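Putative phosphomannomutase (Thermus thermophilus, PDB 1TUO) probably moves a phosphoryl group between two positions on a sugar phosphate, as a magnesium-dependent mutase of the phosphohexose mutase family. Local coordinates at residues L35-Y39 and V118-D122; G48-V52 and L98-G103; A252-G256 and S334-G338; R284-N290 and C327-E333. All blocks are in the same frame, centred on the assembly; numbering follows the deposited sequence.

Contact 1 of 4, residues L35-Y39 and V118-D122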
loop_
_atom_site.group_PDB
_atom_site.type_symbol
_atom_site.label_atom_id
_atom_site.label_comp_id
_atom_site.label_asym_id
_atom_site.label_seq_id
_atom_site.Cartn_x
_atom_site.Cartn_y
_atom_site.Cartn_z
ATOM N N LEU A 35 19.169 11.827 10.351
ATOM C CA LEU A 35 18.277 11.866 9.196
ATOM C C LEU A 35 17.501 13.185 9.186
ATOM O O LEU A 35 17.288 13.777 8.123
ATOM C CB LEU A 35 17.301 10.687 9.226
ATOM C CG LEU A 35 16.316 10.590 8.054
ATOM C CD1 LEU A 35 17.075 10.584 6.730
ATOM C CD2 LEU A 35 15.484 9.326 8.194
ATOM N N ALA A 36 17.092 13.647 10.365
ATOM C CA ALA A 36 16.343 14.898 10.469
ATOM C C ALA A 36 17.181 16.056 9.942
ATOM O O ALA A 36 16.682 16.913 9.214
ATOM C CB ALA A 36 15.941 15.159 11.912
ATOM N N GLU A 37 18.457 16.074 10.312
ATOM C CA GLU A 37 19.362 17.128 9.862
ATOM C C GLU A 37 19.481 17.120 8.341
ATOM O O GLU A 37 19.459 18.173 7.699
ATOM C CB GLU A 37 20.750 16.935 10.481
ATOM C CG GLU A 37 21.709 18.087 10.209
ATOM C CD GLU A 37 21.389 19.328 11.026
ATOM O OE1 GLU A 37 21.904 20.413 10.682
ATOM O OE2 GLU A 37 20.638 19.222 12.021
ATOM N N ALA A 38 19.616 15.929 7.767
ATOM C CA ALA A 38 19.744 15.781 6.321
ATOM C C ALA A 38 18.498 16.293 5.618
ATOM O O ALA A 38 18.575 17.044 4.649
ATOM C CB ALA A 38 19.959 14.320 5.967
ATOM N N TYR A 39 17.344 15.865 6.113
ATOM C CA TYR A 39 16.072 16.261 5.532
ATOM C C TYR A 39 15.823 17.764 5.648
ATOM O O TYR A 39 15.371 18.401 4.693
ATOM C CB TYR A 39 14.942 15.478 6.212
ATOM C CG TYR A 39 13.582 15.686 5.596
ATOM C CD1 TYR A 39 13.390 15.553 4.218
ATOM C CD2 TYR A 39 12.479 15.980 6.391
ATOM C CE1 TYR A 39 12.123 15.708 3.646
ATOM C CE2 TYR A 39 11.211 16.135 5.831
ATOM C CZ TYR A 39 11.041 15.999 4.465
ATOM O OH TYR A 39 9.784 16.141 3.915
ATOM N N VAL A 118 11.596 5.766 8.139
ATOM C CA VAL A 118 11.048 7.065 7.808
ATOM C C VAL A 118 10.793 7.061 6.309
ATOM O O VAL A 118 11.680 6.744 5.517
ATOM C CB VAL A 118 12.017 8.210 8.164
ATOM C CG1 VAL A 118 11.348 9.554 7.869
ATOM C CG2 VAL A 118 12.407 8.131 9.642
ATOM N N LYS A 119 9.562 7.372 5.928
ATOM C CA LYS A 119 9.187 7.423 4.520
ATOM C C LYS A 119 8.796 8.863 4.194
ATOM O O LYS A 119 7.876 9.420 4.800
ATOM C CB LYS A 119 8.024 6.473 4.247
ATOM C CG LYS A 119 8.418 4.997 4.317
ATOM C CD LYS A 119 7.336 4.114 3.719
ATOM C CE LYS A 119 7.803 2.681 3.566
ATOM N NZ LYS A 119 6.743 1.834 2.953
ATOM N N PHE A 120 9.494 9.442 3.225
ATOM C CA PHE A 120 9.282 10.831 2.821
ATOM C C PHE A 120 8.298 10.988 1.670
ATOM O O PHE A 120 8.247 10.163 0.757
ATOM C CB PHE A 120 10.624 11.461 2.427
ATOM C CG PHE A 120 11.615 11.527 3.557
ATOM C CD1 PHE A 120 11.414 12.396 4.622
ATOM C CD2 PHE A 120 12.742 10.708 3.560
ATOM C CE1 PHE A 120 12.319 12.459 5.686
ATOM C CE2 PHE A 120 13.659 10.764 4.629
ATOM C CZ PHE A 120 13.443 11.641 5.687
ATOM N N LYS A 121 7.532 12.071 1.728
ATOM C CA LYS A 121 6.528 12.380 0.714
ATOM C C LYS A 121 6.846 13.765 0.165
ATOM O O LYS A 121 7.308 14.627 0.911
ATOM C CB LYS A 121 5.134 12.433 1.345
ATOM C CG LYS A 121 4.794 11.265 2.271
ATOM C CD LYS A 121 4.893 9.933 1.544
ATOM C CE LYS A 121 4.472 8.779 2.450
ATOM N NZ LYS A 121 4.570 7.483 1.737
ATOM N N ASP A 122 6.603 13.995 -1.123
ATOM C CA ASP A 122 6.856 15.327 -1.649
ATOM C C ASP A 122 5.558 16.133 -1.658
ATOM O O ASP A 122 4.522 15.659 -1.189
ATOM C CB ASP A 122 7.513 15.267 -3.043
ATOM C CG ASP A 122 6.627 14.656 -4.103
ATOM O OD1 ASP A 122 7.183 14.274 -5.159
ATOM O OD2 ASP A 122 5.392 14.569 -3.912
HETATM O O HOH W 1 9.851 15.516 1.504
#
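Leu35 opens the contact. Its CA-to-CB bond points toward the strand, and its CD2 lies 3.6 Å from CG2 of Val118. CG of the same leucine meets the edge of the Phe120 ring, 3.9 Å from CZ. This is the helix-on-sheet layer of the alpha/beta/alpha domain I. Segment 35-39, part of helix 29-45, runs nearly parallel to segment 118-122: their axes are 12° apart in direction and 11.7 Å apart at closest approach. The gap is filled by side chains, with no direct hydrogen bond between the segments. Tyr39 comes one helical turn after Leu35, its N bonded to Leu35 O at 2.9 Å, so both face the strand. The Tyr39 ring sets one face over Phe120 CE1, which is 3.5 Å from Tyr39 CG. The two rings are oblique, at 33°, with centroids 4.3 Å apart. Tyr39 also packs on Leu72 of helix 61-75 and Ile136 of helix 130-138. A water 2.5 Å from Tyr39 OH donates to Lys121 O at 2.8 Å.

Contact 2 of 4, residues G48-V52 and L98-G103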
loop_
_atom_site.group_PDB
_atom_site.type_symbol
_atom_site.label_atom_id
_atom_site.label_comp_id
_atom_site.label_asym_id
_atom_site.label_seq_id
_atom_site.Cartn_x
_atom_site.Cartn_y
_atom_site.Cartn_z
ATOM N N GLY A 48 12.584 26.002 2.109
ATOM C CA GLY A 48 11.925 25.728 3.375
ATOM C C GLY A 48 10.441 25.464 3.196
ATOM O O GLY A 48 10.016 24.915 2.177
ATOM N N GLY A 49 9.648 25.853 4.188
ATOM C CA GLY A 49 8.217 25.646 4.106
ATOM C C GLY A 49 7.653 24.833 5.253
ATOM O O GLY A 49 8.281 24.682 6.299
ATOM N N LEU A 50 6.450 24.314 5.047
ATOM C CA LEU A 50 5.765 23.500 6.041
ATOM C C LEU A 50 6.055 22.017 5.820
ATOM O O LEU A 50 6.135 21.549 4.686
ATOM C CB LEU A 50 4.259 23.724 5.937
ATOM C CG LEU A 50 3.378 22.765 6.737
ATOM C CD1 LEU A 50 3.559 23.027 8.214
ATOM C CD2 LEU A 50 1.915 22.960 6.325
ATOM N N VAL A 51 6.222 21.283 6.912
ATOM C CA VAL A 51 6.470 19.846 6.818
ATOM C C VAL A 51 5.464 19.176 7.728
ATOM O O VAL A 51 5.261 19.619 8.856
ATOM C CB VAL A 51 7.879 19.451 7.317
ATOM C CG1 VAL A 51 8.059 17.931 7.203
ATOM C CG2 VAL A 51 8.943 20.169 6.505
ATOM N N VAL A 52 4.834 18.117 7.231
ATOM C CA VAL A 52 3.867 17.375 8.026
ATOM C C VAL A 52 4.518 16.062 8.429
ATOM O O VAL A 52 5.121 15.387 7.597
ATOM C CB VAL A 52 2.583 17.093 7.226
ATOM C CG1 VAL A 52 1.545 16.444 8.125
ATOM C CG2 VAL A 52 2.029 18.403 6.661
ATOM N N LEU A 98 -2.496 20.748 3.290
ATOM C CA LEU A 98 -1.900 21.886 3.984
ATOM C C LEU A 98 -0.890 22.653 3.134
ATOM O O LEU A 98 -0.255 23.600 3.612
ATOM C CB LEU A 98 -1.233 21.414 5.280
ATOM C CG LEU A 98 -2.177 20.826 6.332
ATOM C CD1 LEU A 98 -1.374 20.376 7.539
ATOM C CD2 LEU A 98 -3.208 21.878 6.746
ATOM N N LYS A 99 -0.749 22.239 1.878
ATOM C CA LYS A 99 0.178 22.860 0.935
ATOM C C LYS A 99 1.595 22.896 1.498
ATOM O O LYS A 99 2.303 23.903 1.399
ATOM C CB LYS A 99 -0.303 24.275 0.580
ATOM C CG LYS A 99 -1.776 24.312 0.193
ATOM C CD LYS A 99 -2.130 25.531 -0.649
ATOM C CE LYS A 99 -1.502 25.445 -2.033
ATOM N NZ LYS A 99 -2.496 25.026 -3.063
ATOM N N ALA A 100 1.999 21.774 2.084
ATOM C CA ALA A 100 3.319 21.636 2.678
ATOM C C ALA A 100 4.376 21.337 1.625
ATOM O O ALA A 100 4.062 20.909 0.519
ATOM C CB ALA A 100 3.297 20.518 3.720
ATOM N N ALA A 101 5.631 21.564 1.986
ATOM C CA ALA A 101 6.748 21.316 1.092
ATOM C C ALA A 101 7.035 19.820 1.060
ATOM O O ALA A 101 7.666 19.314 0.139
ATOM C CB ALA A 101 7.975 22.078 1.573
ATOM N N GLY A 102 6.570 19.114 2.084
ATOM C CA GLY A 102 6.789 17.681 2.128
ATOM C C GLY A 102 6.271 17.071 3.408
ATOM O O GLY A 102 5.714 17.769 4.251
ATOM N N GLY A 103 6.471 15.766 3.555
ATOM C CA GLY A 103 6.021 15.074 4.749
ATOM C C GLY A 103 6.944 13.920 5.090
ATOM O O GLY A 103 7.651 13.400 4.226
HETATM O O HOH W 2 4.876 24.946 2.735
#
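Leu50 and Val52 bury the most surface in this contact. Leu50 acts through both backbone and side chain. Its O accepts a hydrogen bond from Ala101 N at 2.7 Å. Its side chain covers the chain just after helix 88-97, with CD2 3.7 Å from Leu98 CB and CG 3.8 Å from Ala100 CB. A water joins Leu50 N, at 2.9 Å, to Lys99 O, at 3.1 Å. Lys99 has positive phi and ends the helix in a Schellman motif. Val52 carries the pairing forward: its N donates to Gly102 O at 3.1 Å. Its CG2 packs 4.0 Å from Leu98 CD1 and 3.8 Å from Ala100 CB. Val52 O also lies 3.0 Å from Gly103 CA. An ideal CB at Gly103 would come within 3.2 Å of that oxygen, so glycine suits this close approach. Val51 lies on the other face of the sheet, where it packs on Tyr39 and Leu43 of helix 29-45. Strand 50-55 pairs with 78-82 as well as with 102-106, and helix 88-97 connects the two flanking strands. This is a parallel beta-alpha-beta crossover in which the connection passes over an intervening strand, an arrangement typical of alpha/beta/alpha domains such as domain I.

Contact 3 of 4, residues A252-G256 and S334-G338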
loop_
_atom_site.group_PDB
_atom_site.type_symbol
_atom_site.label_atom_id
_atom_site.label_comp_id
_atom_site.label_asym_id
_atom_site.label_seq_id
_atom_site.Cartn_x
_atom_site.Cartn_y
_atom_site.Cartn_z
ATOM N N ALA A 252 -1.871 1.052 6.818
ATOM C CA ALA A 252 -3.042 1.074 5.958
ATOM C C ALA A 252 -2.832 1.604 4.544
ATOM O O ALA A 252 -3.722 2.252 3.989
ATOM C CB ALA A 252 -4.186 1.841 6.644
ATOM N N ASP A 253 -1.671 1.350 3.948
ATOM C CA ASP A 253 -1.507 1.783 2.566
ATOM C C ASP A 253 -1.798 0.577 1.669
ATOM O O ASP A 253 -1.875 0.701 0.445
ATOM C CB ASP A 253 -0.104 2.360 2.293
ATOM C CG ASP A 253 0.991 1.317 2.311
ATOM O OD1 ASP A 253 2.086 1.629 1.789
ATOM O OD2 ASP A 253 0.778 0.209 2.841
ATOM N N ARG A 254 -1.989 -0.585 2.295
ATOM C CA ARG A 254 -2.290 -1.832 1.578
ATOM C C ARG A 254 -3.475 -2.553 2.222
ATOM O O ARG A 254 -3.754 -2.368 3.404
ATOM C CB ARG A 254 -1.096 -2.789 1.622
ATOM C CG ARG A 254 0.216 -2.227 1.109
ATOM C CD ARG A 254 1.337 -3.237 1.302
ATOM N NE ARG A 254 2.601 -2.765 0.745
ATOM C CZ ARG A 254 3.670 -3.532 0.562
ATOM N NH1 ARG A 254 3.633 -4.817 0.890
ATOM N NH2 ARG A 254 4.781 -3.015 0.048
ATOM N N VAL A 255 -4.161 -3.390 1.448
ATOM C CA VAL A 255 -5.279 -4.142 1.997
ATOM C C VAL A 255 -5.310 -5.571 1.477
ATOM O O VAL A 255 -4.792 -5.872 0.396
ATOM C CB VAL A 255 -6.644 -3.487 1.663
ATOM C CG1 VAL A 255 -6.715 -2.096 2.249
ATOM C CG2 VAL A 255 -6.853 -3.452 0.160
ATOM N N GLY A 256 -5.905 -6.448 2.278
ATOM C CA GLY A 256 -6.070 -7.838 1.905
ATOM C C GLY A 256 -7.549 -8.104 2.121
ATOM O O GLY A 256 -8.181 -7.437 2.945
ATOM N N SER A 334 1.378 -6.390 -4.092
ATOM C CA SER A 334 1.356 -6.442 -2.630
ATOM C C SER A 334 0.114 -5.887 -1.942
ATOM O O SER A 334 0.061 -5.832 -0.711
ATOM C CB SER A 334 2.587 -5.730 -2.072
ATOM O OG SER A 334 3.761 -6.451 -2.392
ATOM N N GLY A 335 -0.878 -5.469 -2.721
ATOM C CA GLY A 335 -2.096 -4.953 -2.126
ATOM C C GLY A 335 -2.202 -3.441 -2.128
ATOM O O GLY A 335 -3.229 -2.886 -1.731
ATOM N N GLY A 336 -1.139 -2.771 -2.555
ATOM C CA GLY A 336 -1.165 -1.320 -2.601
ATOM C C GLY A 336 -1.828 -0.878 -3.892
ATOM O O GLY A 336 -1.458 -1.337 -4.972
ATOM N N VAL A 337 -2.812 0.005 -3.782
ATOM C CA VAL A 337 -3.523 0.514 -4.951
ATOM C C VAL A 337 -3.645 2.028 -4.822
ATOM O O VAL A 337 -3.954 2.540 -3.745
ATOM C CB VAL A 337 -4.946 -0.063 -5.060
ATOM C CG1 VAL A 337 -5.569 0.353 -6.400
ATOM C CG2 VAL A 337 -4.913 -1.586 -4.922
ATOM N N GLY A 338 -3.404 2.730 -5.924
ATOM C CA GLY A 338 -3.500 4.178 -5.926
ATOM C C GLY A 338 -4.561 4.652 -6.905
ATOM O O GLY A 338 -4.819 4.008 -7.923
HETATM O O HOH W 3 -4.126 0.085 -1.206
#
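Two loops meet here, from domains II and III of the phosphohexose mutase fold. The sequence Asp-Gly-Asp-Ala-Asp-Arg ending at Arg254 matches the family's metal-binding loop. Glu-Glu-Ser-Gly-Gly ending at Gly336 matches its sugar-binding loop. Both roles are inferred from relatives, and the magnesium cofactor is consistent with the first. The end-to-end directions of the touching parts are 110° apart, so they do not pair as regular strands. Direct backbone bonding is slight: Val255 N donates weakly to Gly335 O at 3.4 Å, and Arg254 CA makes a CA-H...O contact with the same oxygen at 3.6 Å. One water donates to Asp253 O at 2.9 Å and to Gly335 O at 3.1 Å, and accepts from Val337 N at 2.9 Å. Close packing calls for glycine at Gly335. An ideal CB there would clash with Val255 O, and the backbone angles alone would also jam it. The Arg254 side chain runs past Gly336 to Ser334. One face of its guanidinium lies over Ser334 CB, 3.3 Å from NH1.

Contact 4 of 4, residues R284-N290 and C327-E333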
loop_
_atom_site.group_PDB
_atom_site.type_symbol
_atom_site.label_atom_id
_atom_site.label_comp_id
_atom_site.label_asym_id
_atom_site.label_seq_id
_atom_site.Cartn_x
_atom_site.Cartn_y
_atom_site.Cartn_z
ATOM N N ARG A 284 -11.536 6.771 -17.840
ATOM C CA ARG A 284 -10.720 6.471 -19.007
ATOM C C ARG A 284 -9.250 6.723 -18.725
ATOM O O ARG A 284 -8.892 7.318 -17.708
ATOM C CB ARG A 284 -11.171 7.308 -20.206
ATOM C CG ARG A 284 -11.765 6.476 -21.335
ATOM C CD ARG A 284 -12.904 5.607 -20.828
ATOM N NE ARG A 284 -13.446 4.728 -21.861
ATOM C CZ ARG A 284 -14.420 3.848 -21.650
ATOM N NH1 ARG A 284 -14.960 3.728 -20.444
ATOM N NH2 ARG A 284 -14.859 3.091 -22.646
ATOM N N GLY A 285 -8.405 6.264 -19.638
ATOM C CA GLY A 285 -6.976 6.432 -19.472
ATOM C C GLY A 285 -6.324 5.067 -19.392
ATOM O O GLY A 285 -6.860 4.085 -19.898
ATOM N N ARG A 286 -5.172 4.997 -18.746
ATOM C CA ARG A 286 -4.463 3.732 -18.632
ATOM C C ARG A 286 -4.359 3.246 -17.193
ATOM O O ARG A 286 -4.539 4.010 -16.245
ATOM C CB ARG A 286 -3.063 3.884 -19.224
ATOM C CG ARG A 286 -2.344 5.093 -18.671
ATOM C CD ARG A 286 -1.012 5.372 -19.351
ATOM N NE ARG A 286 -0.423 6.586 -18.794
ATOM C CZ ARG A 286 0.819 6.683 -18.331
ATOM N NH1 ARG A 286 1.636 5.634 -18.355
ATOM N NH2 ARG A 286 1.239 7.832 -17.826
ATOM N N ALA A 287 -4.092 1.956 -17.047
ATOM C CA ALA A 287 -3.912 1.348 -15.741
ATOM C C ALA A 287 -2.406 1.135 -15.645
ATOM O O ALA A 287 -1.765 0.791 -16.639
ATOM C CB ALA A 287 -4.642 0.007 -15.677
ATOM N N VAL A 288 -1.837 1.348 -14.461
ATOM C CA VAL A 288 -0.404 1.167 -14.274
ATOM C C VAL A 288 -0.193 0.027 -13.281
ATOM O O VAL A 288 -0.870 -0.038 -12.261
ATOM C CB VAL A 288 0.254 2.456 -13.731
ATOM C CG1 VAL A 288 1.775 2.318 -13.755
ATOM C CG2 VAL A 288 -0.204 3.657 -14.557
ATOM N N LYS A 289 0.730 -0.876 -13.596
ATOM C CA LYS A 289 1.001 -2.025 -12.729
ATOM C C LYS A 289 2.485 -2.346 -12.696
ATOM O O LYS A 289 3.191 -2.123 -13.678
ATOM C CB LYS A 289 0.244 -3.261 -13.239
ATOM C CG LYS A 289 0.548 -3.603 -14.703
ATOM C CD LYS A 289 0.091 -5.014 -15.100
ATOM C CE LYS A 289 1.262 -5.998 -15.097
ATOM N NZ LYS A 289 0.923 -7.335 -15.686
ATOM N N ASN A 290 2.977 -2.863 -11.573
ATOM C CA ASN A 290 4.386 -3.219 -11.553
ATOM C C ASN A 290 4.553 -4.589 -12.212
ATOM O O ASN A 290 3.571 -5.268 -12.530
ATOM C CB ASN A 290 4.986 -3.181 -10.130
ATOM C CG ASN A 290 4.588 -4.366 -9.258
ATOM O OD1 ASN A 290 4.275 -5.456 -9.741
ATOM N ND2 ASN A 290 4.644 -4.156 -7.944
ATOM N N CYS A 327 -4.004 8.492 -16.157
ATOM C CA CYS A 327 -4.218 7.170 -15.561
ATOM C C CYS A 327 -5.520 7.131 -14.753
ATOM O O CYS A 327 -6.029 8.179 -14.345
ATOM C CB CYS A 327 -3.059 6.820 -14.619
ATOM S SG CYS A 327 -1.393 6.940 -15.306
ATOM N N PHE A 328 -6.066 5.935 -14.523
ATOM C CA PHE A 328 -7.279 5.830 -13.712
ATOM C C PHE A 328 -7.111 4.861 -12.542
ATOM O O PHE A 328 -7.977 4.755 -11.680
ATOM C CB PHE A 328 -8.517 5.463 -14.558
ATOM C CG PHE A 328 -8.559 4.034 -15.034
ATOM C CD1 PHE A 328 -7.866 3.641 -16.174
ATOM C CD2 PHE A 328 -9.329 3.089 -14.360
ATOM C CE1 PHE A 328 -7.943 2.321 -16.641
ATOM C CE2 PHE A 328 -9.413 1.776 -14.812
ATOM C CZ PHE A 328 -8.722 1.389 -15.954
ATOM N N ILE A 329 -5.980 4.167 -12.507
ATOM C CA ILE A 329 -5.700 3.245 -11.409
ATOM C C ILE A 329 -4.255 2.770 -11.499
ATOM O O ILE A 329 -3.681 2.713 -12.583
ATOM C CB ILE A 329 -6.659 2.025 -11.437
ATOM C CG1 ILE A 329 -6.639 1.315 -10.080
ATOM C CG2 ILE A 329 -6.254 1.061 -12.545
ATOM C CD1 ILE A 329 -7.709 0.229 -9.946
ATOM N N GLY A 330 -3.659 2.456 -10.353
ATOM C CA GLY A 330 -2.284 1.977 -10.343
ATOM C C GLY A 330 -2.148 0.951 -9.237
ATOM O O GLY A 330 -2.629 1.174 -8.131
ATOM N N GLY A 331 -1.497 -0.171 -9.506
ATOM C CA GLY A 331 -1.401 -1.155 -8.445
ATOM C C GLY A 331 -0.168 -2.023 -8.423
ATOM O O GLY A 331 0.564 -2.141 -9.408
ATOM N N GLU A 332 0.049 -2.633 -7.264
ATOM C CA GLU A 332 1.174 -3.526 -7.048
ATOM C C GLU A 332 0.656 -4.902 -6.644
ATOM O O GLU A 332 -0.506 -5.057 -6.274
ATOM C CB GLU A 332 2.067 -2.975 -5.945
ATOM C CG GLU A 332 2.685 -1.634 -6.261
ATOM C CD GLU A 332 3.498 -1.110 -5.104
ATOM O OE1 GLU A 332 4.477 -0.378 -5.347
ATOM O OE2 GLU A 332 3.147 -1.430 -3.950
ATOM N N GLU A 333 1.529 -5.895 -6.708
ATOM C CA GLU A 333 1.162 -7.258 -6.352
ATOM C C GLU A 333 1.065 -7.446 -4.839
ATOM O O GLU A 333 0.697 -8.521 -4.366
ATOM C CB GLU A 333 2.189 -8.229 -6.936
ATOM C CG GLU A 333 3.572 -7.625 -7.072
ATOM C CD GLU A 333 4.115 -7.102 -5.758
ATOM O OE1 GLU A 333 4.659 -5.977 -5.744
ATOM O OE2 GLU A 333 4.001 -7.822 -4.742
HETATM O O HOH W 4 5.633 -1.246 -7.657
#
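Cys327 SG sits over one face of the Arg286 guanidinium, 3.6 Å from NE, and also 3.6 Å from Val288 CG2. The guanidinium has its salt bridge with Glu321. Phe328 N donates to Arg286 O at 3.0 Å. The chain turns a corner here. After the bend the strand joins 286-290 as the central parallel pair of the domain III sheet. Ile329 O accepts from Val288 N at 3.0 Å, while Ile329 CG2 touches Ala287 CB at 3.7 Å. Gly331 N donates to Val288 O at 2.8 Å, and Gly331 O takes a weak bond from Asn290 N at 3.3 Å. Beyond the strand, a water donates to Glu332 OE1 at 2.7 Å and accepts from Asn290 ND2 at 3.1 Å. Glu332 OE2 forms a salt bridge with Arg346. Glu333 OE1 accepts from Asn290 ND2 at 2.9 Å, while Asn290 OD1 accepts from Ala292 N. Parallel backbone pairing thus gives way to polar side-chain bonds, which tie the probable sugar-binding loop to the end of strand 286-290.

In the fold
Contacts 1 and 2 share domain I. Contact 2 is nested inside the loop closed by contact 1, with centres 12 Å apart. Strands 102-106 and 115-122 are neighbours in one sheet, and Lys121 N probably bonds to Gly103 O at 2.8 Å. Later, contact 4 is nested inside contact 3, with centres 13 Å apart. They meet in the domain III sheet, where Gly338 N probably bonds to Gly330 O at 2.8 Å. Contact 3 also brings in domain II. Nearest atoms of contacts 1 and 3 are about 5 Å apart, without touching, which puts domain I close to the junction of domains II and III. This is consistent with the family's active-site cleft between the domains.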